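PDB 3O9Z: lipopolysaccharide biosynthesis protein wbpB, which acts as an NAD-dependent dehydrogenase in the biosynthesis of 2,3-diacetamido-2,3-dideoxy-D-mannuronic acid, a sugar of bacterial lipopolysaccharide. Local coordinates for residues K21-V26 with E268-T273; E71-L76 with L95-L100; M91-G96 with R124-V129. One frame throughout, in Å; residues are numbered along the deposited sequence. Where two conformers were deposited one is given.

Interaction 1: residues K21-V26 with E268-T273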
loop_
_atom_site.group_PDB
_atom_site.type_symbol
_atom_site.label_atom_id
_atom_site.label_comp_id
_atom_site.label_asym_id
_atom_site.label_seq_id
_atom_site.Cartn_x
_atom_site.Cartn_y
_atom_site.Cartn_z
ATOM N N LYS A 21 -20.926 -7.736 -13.661
ATOM C CA LYS A 21 -21.923 -8.535 -14.366
ATOM C C LYS A 21 -23.340 -7.991 -14.082
ATOM O O LYS A 21 -24.162 -7.875 -15.013
ATOM C CB LYS A 21 -21.746 -10.017 -14.025
ATOM C CG LYS A 21 -22.784 -10.954 -14.623
ATOM C CD LYS A 21 -22.842 -12.219 -13.789
ATOM C CE LYS A 21 -22.399 -13.399 -14.613
ATOM N NZ LYS A 21 -23.620 -14.127 -15.051
ATOM N N ALA A 22 -23.649 -7.617 -12.839
ATOM C CA ALA A 22 -24.997 -7.123 -12.516
ATOM C C ALA A 22 -25.295 -5.799 -13.225
ATOM O O ALA A 22 -26.403 -5.574 -13.727
ATOM C CB ALA A 22 -25.157 -6.916 -10.988
ATOM N N ILE A 23 -24.353 -4.868 -13.187
ATOM C CA ILE A 23 -24.550 -3.582 -13.847
ATOM C C ILE A 23 -24.805 -3.798 -15.329
ATOM O O ILE A 23 -25.701 -3.168 -15.892
ATOM C CB ILE A 23 -23.316 -2.675 -13.646
ATOM C CG1 ILE A 23 -23.229 -2.255 -12.182
ATOM C CG2 ILE A 23 -23.379 -1.417 -14.550
ATOM C CD1 ILE A 23 -21.900 -1.609 -11.784
ATOM N N LYS A 24 -24.000 -4.649 -15.952
ATOM C CA LYS A 24 -24.216 -5.068 -17.337
ATOM C C LYS A 24 -25.661 -5.553 -17.528
ATOM O O LYS A 24 -26.434 -4.976 -18.313
ATOM C CB LYS A 24 -23.216 -6.174 -17.681
ATOM C CG LYS A 24 -23.487 -6.945 -18.952
ATOM C CD LYS A 24 -22.540 -6.443 -20.014
ATOM C CE LYS A 24 -22.475 -4.923 -19.995
ATOM N NZ LYS A 24 -21.081 -4.474 -20.241
ATOM N N GLU A 25 -26.004 -6.613 -16.795
ATOM C CA GLU A 25 -27.251 -7.346 -16.985
ATOM C C GLU A 25 -28.478 -6.486 -16.666
ATOM O O GLU A 25 -29.544 -6.721 -17.215
ATOM C CB GLU A 25 -27.231 -8.673 -16.202
ATOM C CG GLU A 25 -26.157 -9.623 -16.703
ATOM C CD GLU A 25 -26.160 -11.012 -16.085
ATOM O OE1 GLU A 25 -26.670 -11.203 -14.957
ATOM O OE2 GLU A 25 -25.569 -11.920 -16.706
ATOM N N VAL A 26 -28.364 -5.442 -15.857
ATOM C CA VAL A 26 -29.504 -4.543 -15.686
ATOM C C VAL A 26 -29.522 -3.344 -16.658
ATOM O O VAL A 26 -30.339 -2.434 -16.505
ATOM C CB VAL A 26 -29.645 -4.037 -14.240
ATOM C CG1 VAL A 26 -29.859 -5.196 -13.253
ATOM C CG2 VAL A 26 -28.473 -3.126 -13.827
ATOM N N GLU A 268 -30.070 -10.208 -9.497
ATOM C CA GLU A 268 -31.388 -10.042 -8.894
ATOM C C GLU A 268 -31.518 -9.021 -7.758
ATOM O O GLU A 268 -32.464 -8.252 -7.723
ATOM C CB GLU A 268 -31.932 -11.415 -8.495
ATOM C CG GLU A 268 -33.307 -11.347 -7.826
ATOM C CD GLU A 268 -34.415 -10.917 -8.759
ATOM O OE1 GLU A 268 -34.258 -11.036 -10.003
ATOM O OE2 GLU A 268 -35.455 -10.492 -8.207
ATOM N N VAL A 269 -30.548 -8.908 -6.843
ATOM C CA VAL A 269 -30.532 -7.786 -5.936
ATOM C C VAL A 269 -30.548 -6.439 -6.673
ATOM O O VAL A 269 -31.164 -5.494 -6.217
ATOM C CB VAL A 269 -29.314 -7.931 -4.988
ATOM C CG1 VAL A 269 -29.199 -6.772 -4.040
ATOM C CG2 VAL A 269 -29.479 -9.248 -4.214
ATOM N N TYR A 270 -29.743 -6.320 -7.731
ATOM C CA TYR A 270 -29.611 -5.030 -8.416
ATOM C C TYR A 270 -30.949 -4.652 -9.039
ATOM O O TYR A 270 -31.442 -3.539 -8.895
ATOM C CB TYR A 270 -28.557 -5.132 -9.529
ATOM C CG TYR A 270 -27.188 -4.637 -9.131
ATOM C CD1 TYR A 270 -26.669 -3.486 -9.706
ATOM C CD2 TYR A 270 -26.409 -5.334 -8.220
ATOM C CE1 TYR A 270 -25.409 -3.012 -9.344
ATOM C CE2 TYR A 270 -25.160 -4.884 -7.863
ATOM C CZ TYR A 270 -24.667 -3.733 -8.425
ATOM O OH TYR A 270 -23.454 -3.218 -8.055
ATOM N N ARG A 271 -31.537 -5.647 -9.681
ATOM C CA ARG A 271 -32.871 -5.423 -10.247
ATOM C C ARG A 271 -33.909 -4.958 -9.222
ATOM O O ARG A 271 -34.647 -3.991 -9.440
ATOM C CB ARG A 271 -33.339 -6.694 -10.939
ATOM C CG ARG A 271 -34.672 -6.487 -11.642
ATOM C CD ARG A 271 -35.369 -7.795 -12.014
ATOM N NE ARG A 271 -35.919 -8.487 -10.845
ATOM C CZ ARG A 271 -37.031 -8.131 -10.203
ATOM N NH1 ARG A 271 -37.718 -7.059 -10.581
ATOM N NH2 ARG A 271 -37.456 -8.836 -9.160
ATOM N N LYS A 272 -33.981 -5.648 -8.092
ATOM C CA LYS A 272 -34.941 -5.238 -7.070
ATOM C C LYS A 272 -34.674 -3.833 -6.590
ATOM O O LYS A 272 -35.593 -3.071 -6.344
ATOM C CB LYS A 272 -34.863 -6.203 -5.876
ATOM C CG LYS A 272 -35.372 -7.601 -6.229
ATOM C CD LYS A 272 -35.667 -8.437 -4.986
ATOM C CE LYS A 272 -36.546 -7.712 -3.970
ATOM N NZ LYS A 272 -38.005 -8.008 -4.152
ATOM N N THR A 273 -33.401 -3.468 -6.486
ATOM C CA THR A 273 -33.039 -2.175 -5.945
ATOM C C THR A 273 -33.571 -1.123 -6.916
ATOM O O THR A 273 -34.138 -0.115 -6.515
ATOM C CB THR A 273 -31.507 -2.095 -5.755
ATOM O OG1 THR A 273 -31.128 -3.179 -4.870
ATOM C CG2 THR A 273 -31.111 -0.771 -5.121
#

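Interaction 2: residues E71-L76 with L95-L100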
loop_
_atom_site.group_PDB
_atom_site.type_symbol
_atom_site.label_atom_id
_atom_site.label_comp_id
_atom_site.label_asym_id
_atom_site.label_seq_id
_atom_site.Cartn_x
_atom_site.Cartn_y
_atom_site.Cartn_z
ATOM N N GLU A 71 -24.484 15.526 -15.158
ATOM C CA GLU A 71 -24.203 14.177 -15.647
ATOM C C GLU A 71 -23.839 13.283 -14.452
ATOM O O GLU A 71 -23.029 12.354 -14.570
ATOM C CB GLU A 71 -23.021 14.165 -16.621
ATOM C CG GLU A 71 -23.109 15.238 -17.700
ATOM C CD GLU A 71 -22.029 15.112 -18.753
ATOM O OE1 GLU A 71 -20.851 15.433 -18.462
ATOM O OE2 GLU A 71 -22.379 14.669 -19.865
ATOM N N GLY A 72 -24.380 13.610 -13.282
ATOM C CA GLY A 72 -24.046 12.859 -12.070
ATOM C C GLY A 72 -24.368 11.390 -12.213
ATOM O O GLY A 72 -25.193 10.940 -13.019
ATOM N N VAL A 73 -23.670 10.561 -11.428
ATOM C CA VAL A 73 -24.084 9.181 -11.277
ATOM C C VAL A 73 -25.403 9.100 -10.457
ATOM O O VAL A 73 -25.639 9.898 -9.536
ATOM C CB VAL A 73 -22.973 8.218 -10.697
ATOM C CG1 VAL A 73 -21.840 8.134 -11.731
ATOM C CG2 VAL A 73 -22.471 8.690 -9.335
ATOM N N ASP A 74 -26.125 8.051 -10.792
ATOM C CA ASP A 74 -27.359 7.687 -10.048
ATOM C C ASP A 74 -27.071 6.875 -8.780
ATOM O O ASP A 74 -27.735 7.069 -7.749
ATOM C CB ASP A 74 -28.238 6.873 -10.987
ATOM C CG ASP A 74 -28.686 7.689 -12.187
ATOM O OD1 ASP A 74 -29.171 8.826 -11.985
ATOM O OD2 ASP A 74 -28.547 7.169 -13.317
ATOM N N TYR A 75 -26.035 6.028 -8.829
ATOM C CA TYR A 75 -25.763 5.056 -7.779
ATOM C C TYR A 75 -24.237 4.918 -7.599
ATOM O O TYR A 75 -23.471 4.862 -8.591
ATOM C CB TYR A 75 -26.270 3.679 -8.188
ATOM C CG TYR A 75 -27.666 3.418 -7.668
ATOM C CD1 TYR A 75 -27.856 2.828 -6.429
ATOM C CD2 TYR A 75 -28.765 3.861 -8.372
ATOM C CE1 TYR A 75 -29.126 2.601 -5.924
ATOM C CE2 TYR A 75 -30.035 3.662 -7.874
ATOM C CZ TYR A 75 -30.203 3.042 -6.662
ATOM O OH TYR A 75 -31.469 2.844 -6.151
ATOM N N LEU A 76 -23.842 4.883 -6.341
ATOM C CA LEU A 76 -22.502 4.378 -5.997
ATOM C C LEU A 76 -22.692 2.934 -5.533
ATOM O O LEU A 76 -23.285 2.739 -4.462
ATOM C CB LEU A 76 -21.865 5.264 -4.941
ATOM C CG LEU A 76 -20.412 4.858 -4.648
ATOM C CD1 LEU A 76 -19.530 5.049 -5.915
ATOM C CD2 LEU A 76 -19.931 5.681 -3.526
ATOM N N LEU A 95 -22.730 13.531 -2.737
ATOM C CA LEU A 95 -22.586 13.685 -4.198
ATOM C C LEU A 95 -23.932 13.626 -4.899
ATOM O O LEU A 95 -24.021 13.807 -6.111
ATOM C CB LEU A 95 -21.685 12.586 -4.805
ATOM C CG LEU A 95 -20.188 12.682 -4.480
ATOM C CD1 LEU A 95 -19.487 11.388 -4.864
ATOM C CD2 LEU A 95 -19.580 13.801 -5.269
ATOM N N GLY A 96 -25.006 13.462 -4.126
ATOM C CA GLY A 96 -26.304 13.386 -4.784
ATOM C C GLY A 96 -26.598 12.104 -5.512
ATOM O O GLY A 96 -27.417 12.054 -6.410
ATOM N N ALA A 97 -26.099 10.977 -4.993
ATOM C CA ALA A 97 -26.347 9.655 -5.562
ATOM C C ALA A 97 -26.897 8.747 -4.429
ATOM O O ALA A 97 -26.678 9.013 -3.233
ATOM C CB ALA A 97 -25.015 9.012 -6.059
ATOM N N ASN A 98 -27.587 7.716 -4.868
ATOM C CA ASN A 98 -28.032 6.650 -3.953
ATOM C C ASN A 98 -26.819 5.741 -3.791
ATOM O O ASN A 98 -25.817 5.874 -4.510
ATOM C CB ASN A 98 -29.195 5.858 -4.561
ATOM C CG ASN A 98 -30.556 6.610 -4.468
ATOM O OD1 ASN A 98 -30.745 7.627 -3.839
ATOM N ND2 ASN A 98 -31.542 5.983 -5.024
ATOM N N ALA A 99 -26.914 4.826 -2.831
ATOM C CA ALA A 99 -25.841 3.864 -2.555
ATOM C C ALA A 99 -26.381 2.472 -2.614
ATOM O O ALA A 99 -27.505 2.194 -2.119
ATOM C CB ALA A 99 -25.239 4.150 -1.204
ATOM N N LEU A 100 -25.575 1.560 -3.138
ATOM C CA LEU A 100 -25.894 0.161 -3.056
ATOM C C LEU A 100 -24.646 -0.516 -2.533
ATOM O O LEU A 100 -23.685 -0.738 -3.287
ATOM C CB LEU A 100 -26.285 -0.473 -4.380
ATOM C CG LEU A 100 -26.550 -1.996 -4.411
ATOM C CD1 LEU A 100 -27.403 -2.482 -3.203
ATOM C CD2 LEU A 100 -27.081 -2.534 -5.734
HETATM O O HOH W 1 -24.395 12.597 -8.580
#

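Interaction 3: residues M91-G96 with R124-V129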
loop_
_atom_site.group_PDB
_atom_site.type_symbol
_atom_site.label_atom_id
_atom_site.label_comp_id
_atom_site.label_asym_id
_atom_site.label_seq_id
_atom_site.Cartn_x
_atom_site.Cartn_y
_atom_site.Cartn_z
ATOM N N MET A 91 -20.288 9.523 1.190
ATOM C CA MET A 91 -19.799 10.180 -0.022
ATOM C C MET A 91 -20.879 10.138 -1.102
ATOM O O MET A 91 -21.143 11.167 -1.773
ATOM C CB MET A 91 -18.531 9.456 -0.499
ATOM C CG MET A 91 -18.005 9.880 -1.892
ATOM S SD MET A 91 -16.283 9.251 -2.220
ATOM C CE MET A 91 -16.462 7.458 -2.267
ATOM N N ALA A 92 -21.482 8.974 -1.352
ATOM C CA ALA A 92 -22.542 8.837 -2.333
ATOM C C ALA A 92 -23.602 9.933 -2.035
ATOM O O ALA A 92 -23.987 10.705 -2.942
ATOM C CB ALA A 92 -23.187 7.453 -2.274
ATOM N N LEU A 93 -24.042 9.981 -0.793
ATOM C CA LEU A 93 -25.177 10.866 -0.477
ATOM C C LEU A 93 -24.775 12.316 -0.704
ATOM O O LEU A 93 -25.604 13.153 -1.143
ATOM C CB LEU A 93 -25.733 10.617 0.933
ATOM C CG LEU A 93 -26.193 9.209 1.305
ATOM C CD1 LEU A 93 -26.690 9.163 2.742
ATOM C CD2 LEU A 93 -27.230 8.666 0.330
ATOM N N ARG A 94 -23.605 12.723 -0.219
ATOM C CA ARG A 94 -23.187 14.106 -0.433
ATOM C C ARG A 94 -23.002 14.506 -1.876
ATOM O O ARG A 94 -23.139 15.695 -2.186
ATOM C CB ARG A 94 -22.005 14.577 0.442
ATOM C CG ARG A 94 -20.592 14.233 -0.095
ATOM C CD ARG A 94 -19.449 14.824 0.733
ATOM N NE ARG A 94 -19.379 14.241 2.082
ATOM C CZ ARG A 94 -18.656 13.161 2.398
ATOM N NH1 ARG A 94 -18.724 12.687 3.629
ATOM N NH2 ARG A 94 -17.852 12.585 1.514
ATOM N N LEU A 95 -22.730 13.531 -2.737
ATOM C CA LEU A 95 -22.586 13.685 -4.198
ATOM C C LEU A 95 -23.932 13.626 -4.899
ATOM O O LEU A 95 -24.021 13.807 -6.111
ATOM C CB LEU A 95 -21.685 12.586 -4.805
ATOM C CG LEU A 95 -20.188 12.682 -4.480
ATOM C CD1 LEU A 95 -19.487 11.388 -4.864
ATOM C CD2 LEU A 95 -19.580 13.801 -5.269
ATOM N N GLY A 96 -25.006 13.462 -4.126
ATOM C CA GLY A 96 -26.304 13.386 -4.784
ATOM C C GLY A 96 -26.598 12.104 -5.512
ATOM O O GLY A 96 -27.417 12.054 -6.410
ATOM N N ARG A 124 -31.729 11.262 -0.707
ATOM C CA ARG A 124 -31.264 10.059 -1.395
ATOM C C ARG A 124 -31.479 8.849 -0.484
ATOM O O ARG A 124 -31.831 9.011 0.710
ATOM C CB ARG A 124 -29.761 10.173 -1.703
ATOM C CG ARG A 124 -29.426 11.459 -2.436
ATOM C CD ARG A 124 -30.108 11.536 -3.772
ATOM N NE ARG A 124 -29.796 12.810 -4.424
ATOM C CZ ARG A 124 -30.061 13.135 -5.685
ATOM N NH1 ARG A 124 -29.805 14.362 -6.130
ATOM N NH2 ARG A 124 -30.720 12.261 -6.448
ATOM N N ARG A 125 -31.246 7.671 -1.066
ATOM C CA ARG A 125 -31.478 6.384 -0.367
ATOM C C ARG A 125 -30.244 5.483 -0.333
ATOM O O ARG A 125 -29.452 5.443 -1.290
ATOM C CB ARG A 125 -32.619 5.631 -1.025
ATOM C CG ARG A 125 -34.000 6.360 -0.846
ATOM C CD ARG A 125 -34.444 6.500 0.610
ATOM N NE ARG A 125 -34.474 5.222 1.330
ATOM C CZ ARG A 125 -35.385 4.270 1.183
ATOM N NH1 ARG A 125 -35.287 3.151 1.900
ATOM N NH2 ARG A 125 -36.421 4.428 0.375
ATOM N N VAL A 126 -30.199 4.690 0.735
ATOM C CA VAL A 126 -29.147 3.693 0.978
ATOM C C VAL A 126 -29.724 2.301 0.879
ATOM O O VAL A 126 -30.645 1.988 1.655
ATOM C CB VAL A 126 -28.579 3.904 2.362
ATOM C CG1 VAL A 126 -27.391 2.925 2.583
ATOM C CG2 VAL A 126 -28.159 5.376 2.547
ATOM N N TYR A 127 -29.167 1.461 0.003
ATOM C CA TYR A 127 -29.516 0.057 -0.131
ATOM C C TYR A 127 -28.370 -0.931 -0.009
ATOM O O TYR A 127 -27.225 -0.506 -0.010
ATOM C CB TYR A 127 -30.206 -0.195 -1.443
ATOM C CG TYR A 127 -31.440 0.673 -1.606
ATOM C CD1 TYR A 127 -32.590 0.356 -0.918
ATOM C CD2 TYR A 127 -31.430 1.807 -2.400
ATOM C CE1 TYR A 127 -33.736 1.133 -1.038
ATOM C CE2 TYR A 127 -32.592 2.590 -2.553
ATOM C CZ TYR A 127 -33.733 2.230 -1.858
ATOM O OH TYR A 127 -34.892 2.980 -1.956
ATOM N N THR A 128 -28.686 -2.204 0.209
ATOM C CA THR A 128 -27.637 -3.189 0.482
ATOM C C THR A 128 -27.859 -4.518 -0.230
ATOM O O THR A 128 -28.956 -4.901 -0.649
ATOM C CB THR A 128 -27.398 -3.335 2.003
ATOM O OG1 THR A 128 -26.201 -4.076 2.310
ATOM C CG2 THR A 128 -28.579 -4.021 2.631
ATOM N N VAL A 129 -26.765 -5.253 -0.434
ATOM C CA VAL A 129 -26.826 -6.576 -1.063
ATOM C C VAL A 129 -26.984 -7.651 0.028
ATOM O O VAL A 129 -26.067 -7.914 0.815
ATOM C CB VAL A 129 -25.534 -6.870 -1.868
ATOM C CG1 VAL A 129 -25.545 -8.280 -2.501
ATOM C CG2 VAL A 129 -25.351 -5.802 -2.917
#

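Interaction 1: residues K21-V26 with E268-T273
The ring of Y270 carries the methyl of A22 over one face: CB of A22 lies 3.6 Å from the ring centroid and 19° off the normal, a CH-pi contact. The methyl is displaced toward one rim, where CB of A22 comes within 3.4 Å of CD2 of Y270. I23 meets the same ring obliquely, its CG1 3.7 Å from CE1 of Y270. The second flat group, the guanidinium of R271, turns from the contact and grips E268 of its own helix side-on. Its NE lies 3.2 Å from OE1 of E268, which sits in the guanidinium plane, although the arginine approaches that oxygen from above the carboxylate plane. The other arm is shorter, NH2 of R271 to OE2 of E268 at 2.8 Å on the syn side. V26 serves the root of the tyrosine; its side chain crosses that of Y270 at about a right angle. With CG1 of V26 anti to the carbonyl carbon and beside the backbone N (chi1 -61°), this methyl lies 3.9 Å from CB of Y270 and close to the backbone N of R271 as well. Helix 16-25 belongs to the NAD-binding Rossmann fold and starts directly after I15, which binds the cofactor; helix 266-274, more than 240 residues later in the chain, packs back on it through this tyrosine. At the far end of the ring, the hydroxyl of the buried Y270 is hydrogen-bonded to ND1 of H19 and OG of S77. On the helix 16-25 side, OE1 of E25 is hydrogen-bonded to OG1 of T267.

Interaction 2: residues E71-L76 with L95-L100
Y75 and N98 face each other as a parallel beta pair, and the main chain of N98 holds both neighbours of the tyrosine: its N donates to O of D74 at 3.0 Å, and its O accepts from N of L76 at 2.9 Å. L76 repeats the pattern around A99, its O taking N of L100 at 2.9 Å. These strands, 75-78 and 98-101, are joined through helix 85-94 as a beta-alpha-beta unit of the Rossmann fold. Before the strands begin, a water takes over, donating to O of V73 at 3.1 Å and to O of L95 at 2.8 Å. CB of N98 sits over one face of the Y75 ring, 3.7 Å from its centroid, and the amide plane stands 86° from the ring. From there ND2 of N98 gives a weak hydrogen bond to OH of Y75, at 3.3 Å. OD1 of N98 accepts from the backbone N of R125 in the segment beyond, while OD2 of D74 accepts from N of R5 on the other flank. The bond from R125 to OD1 is consistent with the assigned orientation of the N98 amide, which leaves ND2 toward the tyrosine hydroxyl, and one side chain links three neighbouring segments of the sheet.

Interaction 3: residues M91-G96 with R124-V129
L93 makes the close apolar part of this contact, pressing its two methyls on the chain entering strand 126-128. Its CD2 lies 3.6 Å from CB of R124, the side chains sliding past each other in opposite directions. Its CD1 is 4.1 Å from CG2 of V126, and here the side chains cross at about a right angle. With CG beside the backbone N (chi1 -56°) and CD1 extended beyond it (chi2 179°), L93 spans from the helix to the valine, and both residues are buried. Helix 85-94 is the crossover helix of a beta-alpha-beta unit in the Rossmann fold; through L93 it reaches past strand 98-101 to strand 126-128, the next parallel strand of the sheet. The helix ends in a Schellman motif, N of G96 bonding O of L93 at 3.1 Å and N of A97 bonding O of A92 at 3.0 Å, and G96 turns the chain out at a phi of 74°, which glycine adopts without strain. Beyond this turn the contact becomes partly exposed. There O of G96 lies over the centre of one face of the R124 guanidinium and forms no hydrogen bond with it; with two conformers deposited for R124, the closeness is doubtful. The loose, solvent side is at R125, an exposed residue with little contact. R125 starts away from the helix, and its NE forms a salt bridge with OE2 of E119, which also takes the N-H of V126. Facing away from the strand, R94 reaches E60 of its own chain and E64 of the second subunit.

How the interactions relate
Interactions 2 and 3 are nearly one site: their centres are 6 Å apart, they share L95 and G96, and strands 98-101 and 126-128 are neighbours, with O of A99 2.8 Å from N of Y127, a probable hydrogen bond. Interaction 1 lies about 15 Å from interaction 2, between centres, and encloses both others along the chain. Helix 266-274 meets the sheet on the face of Y75, where CE2 of Y270 is 3.7 Å from CD2 of L100, whereas helix 85-94 packs on the face of L76 and A99. All three lie outside the pocket: the side chains of L76, Y270 and V126 are about 9, 10 and 13 Å from bound NAD.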